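Local structure of probable aminotransferase (Pseudomonas aeruginosa, 5YKR) at residues P376-R381 with L389-A394. The protein is a probable class-III aminotransferase of the pyridoxal-phosphate-dependent superfamily. Sequence-based numbering, arbitrary orientation.
Sequences PWHVTR and LFMTHA
His-378 and Leu-389 form the last antiparallel hydrogen-bonded pair of a beta-hairpin, where strand 385-389 runs out into a loop that curls back over the imidazole of His-378. Two backbone bonds close the pair, His-378 N to Leu-389 O (3.1 Å) and Leu-389 N to His-378 O (3.0 Å). Beyond it the chain bends in an inverse gamma turn centred on Phe-390, and the carbonyl of Met-391 just after it faces the histidine. His-378 CG stands between its own backbone N and carbonyl carbon (chi1 69°), and ND1 donates a nearly straight bond to Met-391 O (2.8 Å). That oxygen lies in the imidazole plane, although the donor sits well above the carbonyl plane. The bond helps fix the rotation of the ring and implies that ND1 carries a hydrogen. Ala-394 CA rests over one ring face in a CH-pi contact, 3.8 Å from the centroid, while Leu-389 CB touches His-378 CE1 at 3.7 Å. Trp-377 and Phe-390 run alongside one another in the same direction. Phe-390 CD1 comes over the indole face, 3.5 Å from Trp-377 CE2, with the six-membered rings inclined at 41°; Phe-390 CA covers the five-membered ring. The indole NE1 bonds to Phe-5 O. Trp-377 touches Leu-370 of helix 349-372, Leu-413 of helix 407-418 and Tyr-388 of strand 385-389, and Phe-390 touches Ile-409 of helix 407-418.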
loop_
_atom_site.group_PDB
_atom_site.type_symbol
_atom_site.label_atom_id
_atom_site.label_comp_id
_atom_site.label_asym_id
_atom_site.label_seq_id
_atom_site.Cartn_x
_atom_site.Cartn_y
_atom_site.Cartn_z
ATOM N N PRO A 376 30.710 20.949 15.604
ATOM C CA PRO A 376 31.165 19.569 15.491
ATOM C C PRO A 376 30.150 18.732 14.721
ATOM O O PRO A 376 29.662 17.703 15.195
ATOM C CB PRO A 376 31.247 19.136 16.973
ATOM C CG PRO A 376 30.143 19.898 17.646
ATOM C CD PRO A 376 30.124 21.222 16.942
ATOM N N TRP A 377 29.828 19.201 13.519
ATOM C CA TRP A 377 28.809 18.604 12.657
ATOM C C TRP A 377 29.445 18.384 11.274
ATOM O O TRP A 377 30.515 18.924 10.966
ATOM C CB TRP A 377 27.638 19.566 12.449
ATOM C CG TRP A 377 26.832 20.014 13.650
ATOM C CD1 TRP A 377 27.108 19.805 14.969
ATOM C CD2 TRP A 377 25.634 20.784 13.622
ATOM N NE1 TRP A 377 26.142 20.366 15.748
ATOM C CE2 TRP A 377 25.226 20.985 14.943
ATOM C CE3 TRP A 377 24.826 21.286 12.592
ATOM C CZ2 TRP A 377 24.066 21.670 15.264
ATOM C CZ3 TRP A 377 23.687 21.954 12.915
ATOM C CH2 TRP A 377 23.319 22.156 14.248
ATOM N N HIS A 378 28.763 17.600 10.422
ATOM C CA HIS A 378 29.241 17.453 9.037
ATOM C C HIS A 378 28.038 17.321 8.123
ATOM O O HIS A 378 26.933 17.028 8.589
ATOM C CB HIS A 378 30.193 16.260 8.834
ATOM C CG HIS A 378 29.526 14.935 8.955
ATOM N ND1 HIS A 378 29.208 14.369 10.167
ATOM C CD2 HIS A 378 29.030 14.123 7.999
ATOM C CE1 HIS A 378 28.535 13.244 9.941
ATOM N NE2 HIS A 378 28.436 13.063 8.631
ATOM N N VAL A 379 28.295 17.515 6.845
ATOM C CA VAL A 379 27.288 17.380 5.814
ATOM C C VAL A 379 27.749 16.435 4.731
ATOM O O VAL A 379 28.924 16.403 4.365
ATOM C CB VAL A 379 26.865 18.775 5.248
ATOM C CG1 VAL A 379 27.988 19.512 4.476
ATOM C CG2 VAL A 379 25.647 18.681 4.348
ATOM N N THR A 380 26.760 15.679 4.203
ATOM C CA THR A 380 26.962 14.671 3.161
ATOM C C THR A 380 25.956 14.866 2.027
ATOM O O THR A 380 24.843 15.281 2.268
ATOM C CB THR A 380 26.802 13.261 3.760
ATOM O OG1 THR A 380 27.775 13.105 4.807
ATOM C CG2 THR A 380 27.008 12.163 2.745
ATOM N N ARG A 381 26.358 14.550 0.791
ATOM C CA ARG A 381 25.462 14.627 -0.377
ATOM C C ARG A 381 25.530 13.315 -1.159
ATOM O O ARG A 381 26.606 12.728 -1.369
ATOM C CB ARG A 381 25.846 15.807 -1.279
ATOM C CG ARG A 381 24.989 15.894 -2.548
ATOM C CD ARG A 381 25.226 17.161 -3.323
ATOM N NE ARG A 381 26.527 17.145 -3.983
ATOM C CZ ARG A 381 26.761 16.651 -5.187
ATOM N NH1 ARG A 381 25.774 16.085 -5.913
ATOM N NH2 ARG A 381 27.993 16.736 -5.694
ATOM N N LEU A 389 24.553 15.948 9.995
ATOM C CA LEU A 389 24.456 15.150 11.212
ATOM C C LEU A 389 25.296 15.853 12.263
ATOM O O LEU A 389 26.341 16.463 11.946
ATOM C CB LEU A 389 25.043 13.745 10.981
ATOM C CG LEU A 389 24.182 12.531 10.693
ATOM C CD1 LEU A 389 25.068 11.334 10.406
ATOM C CD2 LEU A 389 23.130 12.268 11.791
ATOM N N PHE A 390 24.886 15.709 13.532
ATOM C CA PHE A 390 25.542 16.447 14.628
ATOM C C PHE A 390 26.725 15.653 15.207
ATOM O O PHE A 390 26.786 15.380 16.407
ATOM C CB PHE A 390 24.544 16.811 15.730
ATOM C CG PHE A 390 23.242 17.413 15.255
ATOM C CD1 PHE A 390 23.187 18.294 14.172
ATOM C CD2 PHE A 390 22.070 17.124 15.919
ATOM C CE1 PHE A 390 21.974 18.832 13.761
ATOM C CE2 PHE A 390 20.854 17.678 15.540
ATOM C CZ PHE A 390 20.810 18.520 14.448
ATOM N N MET A 391 27.663 15.302 14.335
ATOM C CA MET A 391 28.922 14.704 14.753
ATOM C C MET A 391 30.022 15.147 13.771
ATOM O O MET A 391 29.757 15.547 12.616
ATOM C CB MET A 391 28.792 13.173 14.800
ATOM C CG MET A 391 28.409 12.509 13.472
ATOM S SD MET A 391 28.008 10.763 13.546
ATOM C CE MET A 391 29.636 10.058 13.884
ATOM N N THR A 392 31.255 15.105 14.244
ATOM C CA THR A 392 32.350 15.695 13.470
ATOM C C THR A 392 32.666 14.986 12.132
ATOM O O THR A 392 33.012 15.625 11.148
ATOM C CB THR A 392 33.623 15.782 14.339
ATOM O OG1 THR A 392 33.355 16.712 15.376
ATOM C CG2 THR A 392 34.761 16.288 13.576
ATOM N N HIS A 393 32.546 13.671 12.133
ATOM C CA HIS A 393 33.008 12.840 11.036
ATOM C C HIS A 393 31.833 11.983 10.539
ATOM O O HIS A 393 30.910 11.719 11.278
ATOM C CB HIS A 393 34.136 11.920 11.509
ATOM C CG HIS A 393 35.338 12.646 12.063
ATOM N ND1 HIS A 393 36.223 13.345 11.268
ATOM C CD2 HIS A 393 35.798 12.759 13.329
ATOM C CE1 HIS A 393 37.175 13.868 12.022
ATOM N NE2 HIS A 393 36.947 13.513 13.277
ATOM N N ALA A 394 31.889 11.553 9.286
ATOM C CA ALA A 394 30.892 10.650 8.779
ATOM C C ALA A 394 30.798 9.403 9.680
ATOM O O ALA A 394 31.819 8.823 10.060
ATOM C CB ALA A 394 31.232 10.233 7.358
#